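G protein alpha subunit (Entamoeba histolytica, PDB 4FID) probably binds and hydrolyses GTP as the alpha subunit of a heterotrimeric G protein, relaying signals from membrane receptors. Local coordinates at residues V230-D239 with E300-T310. Residues are numbered along the deposited sequence; the frame is centred on the assembly and turned at random. Where two conformers were deposited one is given.
With GDP (guanosine-5'-diphosphate), chain C.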
loop_
_atom_site.group_PDB
_atom_site.type_symbol
_atom_site.label_atom_id
_atom_site.label_comp_id
_atom_site.label_asym_id
_atom_site.label_seq_id
_atom_site.Cartn_x
_atom_site.Cartn_y
_atom_site.Cartn_z
ATOM N N VAL A 230 -13.796 -16.744 -5.502
ATOM C CA VAL A 230 -14.470 -15.564 -4.959
ATOM C C VAL A 230 -13.645 -14.327 -5.266
ATOM O O VAL A 230 -12.423 -14.336 -5.131
ATOM C CB VAL A 230 -14.649 -15.650 -3.419
ATOM C CG1 VAL A 230 -15.673 -14.637 -2.948
ATOM C CG2 VAL A 230 -15.097 -17.020 -3.025
ATOM N N LYS A 231 -14.311 -13.253 -5.661
ATOM C CA LYS A 231 -13.613 -12.023 -5.995
ATOM C C LYS A 231 -13.870 -10.944 -4.947
ATOM O O LYS A 231 -15.016 -10.516 -4.736
ATOM C CB LYS A 231 -14.061 -11.536 -7.371
ATOM C CG LYS A 231 -14.146 -12.628 -8.439
ATOM C CD LYS A 231 -12.782 -13.235 -8.741
ATOM C CE LYS A 231 -12.811 -13.922 -10.086
ATOM N NZ LYS A 231 -13.970 -14.838 -10.217
ATOM N N LEU A 232 -12.799 -10.499 -4.304
ATOM C CA LEU A 232 -12.861 -9.446 -3.303
ATOM C C LEU A 232 -12.040 -8.276 -3.786
ATOM O O LEU A 232 -11.035 -8.465 -4.472
ATOM C CB LEU A 232 -12.256 -9.932 -1.977
ATOM C CG LEU A 232 -13.174 -10.660 -0.991
ATOM C CD1 LEU A 232 -13.884 -11.823 -1.685
ATOM C CD2 LEU A 232 -12.412 -11.127 0.265
ATOM N N ILE A 233 -12.433 -7.067 -3.410
ATOM C CA ILE A 233 -11.625 -5.901 -3.720
ATOM C C ILE A 233 -11.313 -5.171 -2.443
ATOM O O ILE A 233 -12.226 -4.836 -1.694
ATOM C CB ILE A 233 -12.351 -4.926 -4.653
ATOM C CG1 ILE A 233 -12.574 -5.556 -6.010
ATOM C CG2 ILE A 233 -11.527 -3.657 -4.852
ATOM C CD1 ILE A 233 -13.192 -4.593 -6.977
ATOM N N PHE A 234 -10.035 -4.913 -2.191
ATOM C CA PHE A 234 -9.663 -4.071 -1.061
ATOM C C PHE A 234 -9.355 -2.700 -1.611
ATOM O O PHE A 234 -8.398 -2.510 -2.357
ATOM C CB PHE A 234 -8.441 -4.604 -0.293
ATOM C CG PHE A 234 -8.710 -5.835 0.546
ATOM C CD1 PHE A 234 -9.981 -6.389 0.630
ATOM C CD2 PHE A 234 -7.670 -6.442 1.252
ATOM C CE1 PHE A 234 -10.218 -7.534 1.398
ATOM C CE2 PHE A 234 -7.888 -7.575 2.026
ATOM C CZ PHE A 234 -9.176 -8.126 2.098
ATOM N N LEU A 235 -10.189 -1.744 -1.265
ATOM C CA LEU A 235 -9.957 -0.373 -1.654
ATOM C C LEU A 235 -9.042 0.196 -0.588
ATOM O O LEU A 235 -9.478 0.613 0.490
ATOM C CB LEU A 235 -11.289 0.370 -1.718
ATOM C CG LEU A 235 -12.234 -0.352 -2.692
ATOM C CD1 LEU A 235 -13.718 -0.060 -2.394
ATOM C CD2 LEU A 235 -11.887 0.000 -4.128
ATOM N N ASN A 236 -7.759 0.198 -0.889
ATOM C CA ASN A 236 -6.757 0.432 0.134
ATOM C C ASN A 236 -6.337 1.888 0.238
ATOM O O ASN A 236 -6.562 2.695 -0.691
ATOM C CB ASN A 236 -5.539 -0.441 -0.139
ATOM C CG ASN A 236 -4.623 -0.536 1.045
ATOM O OD1 ASN A 236 -5.079 -0.666 2.186
ATOM N ND2 ASN A 236 -3.312 -0.493 0.785
ATOM N N LYS A 237 -5.739 2.216 1.380
ATOM C CA LYS A 237 -5.267 3.571 1.661
ATOM C C LYS A 237 -6.416 4.536 1.863
ATOM O O LYS A 237 -6.344 5.685 1.442
ATOM C CB LYS A 237 -4.322 4.072 0.564
ATOM C CG LYS A 237 -3.127 3.112 0.322
ATOM C CD LYS A 237 -2.078 3.748 -0.584
ATOM C CE LYS A 237 -0.817 2.907 -0.670
ATOM N NZ LYS A 237 0.177 3.501 -1.600
HETATM N N MSE A 238 -7.463 4.053 2.532
HETATM C CA MSE A 238 -8.626 4.881 2.820
HETATM C C MSE A 238 -8.230 6.106 3.665
HETATM O O MSE A 238 -8.768 7.211 3.477
HETATM C CB MSE A 238 -9.740 4.054 3.488
HETATM C CG MSE A 238 -10.979 4.863 3.895
HETATM SE SE MSE A 238 -12.217 5.403 2.461
HETATM C CE MSE A 238 -13.673 6.110 3.564
ATOM N N ASP A 239 -7.273 5.930 4.560
ATOM C CA ASP A 239 -6.748 7.053 5.351
ATOM C C ASP A 239 -6.164 8.163 4.467
ATOM O O ASP A 239 -6.545 9.344 4.600
ATOM C CB ASP A 239 -5.713 6.578 6.408
ATOM C CG ASP A 239 -4.605 5.657 5.818
ATOM O OD1 ASP A 239 -4.871 4.870 4.871
ATOM O OD2 ASP A 239 -3.459 5.714 6.335
ATOM N N GLU A 300 -22.547 -13.220 -11.173
ATOM C CA GLU A 300 -21.289 -13.089 -10.448
ATOM C C GLU A 300 -21.318 -11.855 -9.536
ATOM O O GLU A 300 -21.840 -10.788 -9.912
ATOM C CB GLU A 300 -20.097 -13.036 -11.412
ATOM C CG GLU A 300 -18.745 -12.979 -10.717
ATOM C CD GLU A 300 -18.312 -14.322 -10.135
ATOM O OE1 GLU A 300 -18.531 -14.551 -8.924
ATOM O OE2 GLU A 300 -17.742 -15.143 -10.892
ATOM N N LYS A 301 -20.760 -12.024 -8.337
ATOM C CA LYS A 301 -20.861 -11.024 -7.287
ATOM C C LYS A 301 -19.477 -10.690 -6.740
ATOM O O LYS A 301 -18.665 -11.578 -6.517
ATOM C CB LYS A 301 -21.772 -11.536 -6.167
ATOM C CG LYS A 301 -21.921 -10.581 -4.984
ATOM C CD LYS A 301 -22.763 -11.184 -3.853
ATOM C CE LYS A 301 -24.243 -11.263 -4.225
ATOM N NZ LYS A 301 -25.049 -11.902 -3.151
ATOM N N VAL A 302 -19.221 -9.405 -6.521
ATOM C CA VAL A 302 -17.927 -8.928 -6.043
ATOM C C VAL A 302 -18.064 -8.319 -4.643
ATOM O O VAL A 302 -18.907 -7.439 -4.407
ATOM C CB VAL A 302 -17.351 -7.862 -7.008
ATOM C CG1 VAL A 302 -16.096 -7.255 -6.449
ATOM C CG2 VAL A 302 -17.078 -8.475 -8.354
ATOM N N TYR A 303 -17.243 -8.784 -3.710
ATOM C CA TYR A 303 -17.287 -8.266 -2.346
ATOM C C TYR A 303 -16.242 -7.161 -2.169
ATOM O O TYR A 303 -15.104 -7.306 -2.605
ATOM C CB TYR A 303 -17.084 -9.401 -1.345
ATOM C CG TYR A 303 -18.122 -10.492 -1.471
ATOM C CD1 TYR A 303 -17.991 -11.500 -2.429
ATOM C CD2 TYR A 303 -19.242 -10.520 -0.641
ATOM C CE1 TYR A 303 -18.942 -12.511 -2.552
ATOM C CE2 TYR A 303 -20.196 -11.531 -0.754
ATOM C CZ TYR A 303 -20.041 -12.518 -1.711
ATOM O OH TYR A 303 -20.984 -13.508 -1.836
ATOM N N THR A 304 -16.638 -6.047 -1.559
ATOM C CA THR A 304 -15.752 -4.898 -1.447
ATOM C C THR A 304 -15.599 -4.472 -0.007
ATOM O O THR A 304 -16.509 -4.639 0.805
ATOM C CB THR A 304 -16.241 -3.661 -2.272
ATOM O OG1 THR A 304 -17.504 -3.218 -1.773
ATOM C CG2 THR A 304 -16.380 -3.975 -3.748
ATOM N N ASN A 305 -14.436 -3.910 0.306
ATOM C CA ASN A 305 -14.237 -3.278 1.598
ATOM C C ASN A 305 -13.100 -2.306 1.516
ATOM O O ASN A 305 -12.077 -2.589 0.907
ATOM C CB ASN A 305 -13.958 -4.313 2.681
ATOM C CG ASN A 305 -14.609 -3.953 4.020
ATOM O OD1 ASN A 305 -14.087 -3.148 4.776
ATOM N ND2 ASN A 305 -15.744 -4.572 4.314
ATOM N N PRO A 306 -13.272 -1.133 2.122
ATOM C CA PRO A 306 -12.106 -0.255 2.146
ATOM C C PRO A 306 -11.153 -0.738 3.234
ATOM O O PRO A 306 -11.567 -1.400 4.200
ATOM C CB PRO A 306 -12.702 1.122 2.482
ATOM C CG PRO A 306 -14.194 0.873 2.805
ATOM C CD PRO A 306 -14.383 -0.603 2.930
ATOM N N THR A 307 -9.876 -0.434 3.060
ATOM C CA THR A 307 -8.874 -0.846 4.021
ATOM C C THR A 307 -7.788 0.207 4.259
ATOM O O THR A 307 -7.532 1.121 3.429
ATOM C CB THR A 307 -8.198 -2.166 3.590
ATOM O OG1 THR A 307 -7.309 -1.920 2.496
ATOM C CG2 THR A 307 -9.231 -3.197 3.171
ATOM N N ASN A 308 -7.168 0.071 5.425
ATOM C CA ASN A 308 -5.973 0.814 5.765
ATOM C C ASN A 308 -4.898 -0.199 6.182
ATOM O O ASN A 308 -4.796 -0.594 7.345
ATOM C CB ASN A 308 -6.270 1.878 6.830
ATOM C CG ASN A 308 -5.010 2.589 7.325
ATOM O OD1 ASN A 308 -3.913 2.415 6.769
ATOM N ND2 ASN A 308 -5.159 3.399 8.382
ATOM N N ALA A 309 -4.126 -0.634 5.187
ATOM C CA ALA A 309 -3.116 -1.684 5.335
ATOM C C ALA A 309 -2.023 -1.446 6.404
ATOM O O ALA A 309 -1.385 -2.389 6.865
ATOM C CB ALA A 309 -2.476 -1.978 3.975
ATOM N N THR A 310 -1.785 -0.199 6.782
ATOM C CA THR A 310 -0.782 0.086 7.801
ATOM C C THR A 310 -1.380 0.026 9.205
ATOM O O THR A 310 -0.709 0.352 10.176
ATOM C CB THR A 310 -0.143 1.463 7.600
ATOM O OG1 THR A 310 -1.163 2.463 7.656
ATOM C CG2 THR A 310 0.546 1.526 6.257
HETATM P PB GDP C . 3.031 -3.409 -3.757
HETATM O O1B GDP C . 4.271 -4.193 -3.406
HETATM O O2B GDP C . 3.174 -2.859 -5.157
HETATM O O3B GDP C . 1.862 -4.361 -3.695
HETATM O O3A GDP C . 2.780 -2.157 -2.745
HETATM P PA GDP C . 3.520 -1.965 -1.307
HETATM O O1A GDP C . 2.929 -2.875 -0.251
HETATM O O2A GDP C . 5.018 -2.190 -1.419
HETATM O "O5'" GDP C . 3.256 -0.409 -0.946
HETATM C "C5'" GDP C . 4.360 0.473 -0.720
HETATM C "C4'" GDP C . 4.044 1.569 0.309
HETATM O "O4'" GDP C . 2.635 1.786 0.470
HETATM C "C3'" GDP C . 4.615 1.260 1.693
HETATM O "O3'" GDP C . 5.469 2.341 2.118
HETATM C "C2'" GDP C . 3.398 1.113 2.596
HETATM O "O2'" GDP C . 3.673 1.564 3.935
HETATM C "C1'" GDP C . 2.336 1.937 1.862
HETATM N N9 GDP C . 0.939 1.525 2.191
HETATM C C8 GDP C . 0.297 0.389 1.838
HETATM N N7 GDP C . -0.976 0.372 2.323
HETATM C C5 GDP C . -1.167 1.519 3.001
HETATM C C6 GDP C . -2.268 2.153 3.772
HETATM O O6 GDP C . -3.371 1.591 3.904
HETATM N N1 GDP C . -2.051 3.348 4.333
HETATM C C2 GDP C . -0.875 3.994 4.204
HETATM N N2 GDP C . -0.735 5.206 4.787
HETATM N N3 GDP C . 0.178 3.483 3.515
HETATM C C4 GDP C . 0.093 2.274 2.906
HETATM O O HOH W 1 -17.363 -13.593 -6.322
#
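N236 and T307 cross at about a right angle where two parallel strands, 230-236 and 301-307, deliver their C-terminal ends to the guanine of GDP. From N236 CB, 3.5 Å from T307 OG1, the chain runs with CG anti to the backbone N (chi1 -165°), which carries the amide toward the base; CG itself sits against T307 OG1 and near O6 of the guanine. N236 OD1 accepts two bonds: from T307 OG1 at 2.6 Å, tilted out of the carbonyl plane, and from A309 N at 3.1 Å, in that plane on a lone pair. With OD1 so gripped, the amide's rotation is fixed and N236 ND2 donates to GDP N7 (2.9 Å) and to S16 O of the P-loop. The methyl CG2 of T307 makes an off-centre CH-pi contact with the F234 ring, approaching obliquely. D239 OD2 takes the guanine N2 at 3.2 Å and OD1 takes N1. Its carboxylate stacks on the N308 amide, the planes 26° apart, and T310 OG1 donates to N308 OD1. This is the NKxD motif of G proteins meeting the loop that carries A309, whose N reaches GDP O6 in a weak bond. Behind the site, backbone bonds such as I233 N to Y303 O (2.8 Å) join the strands. Strand 187-193 flanks 230-236 in the Ras-like sheet; helix 312-332 packs on the L232 and Y303 face, and helix 209-222 on the I233 and V302 face.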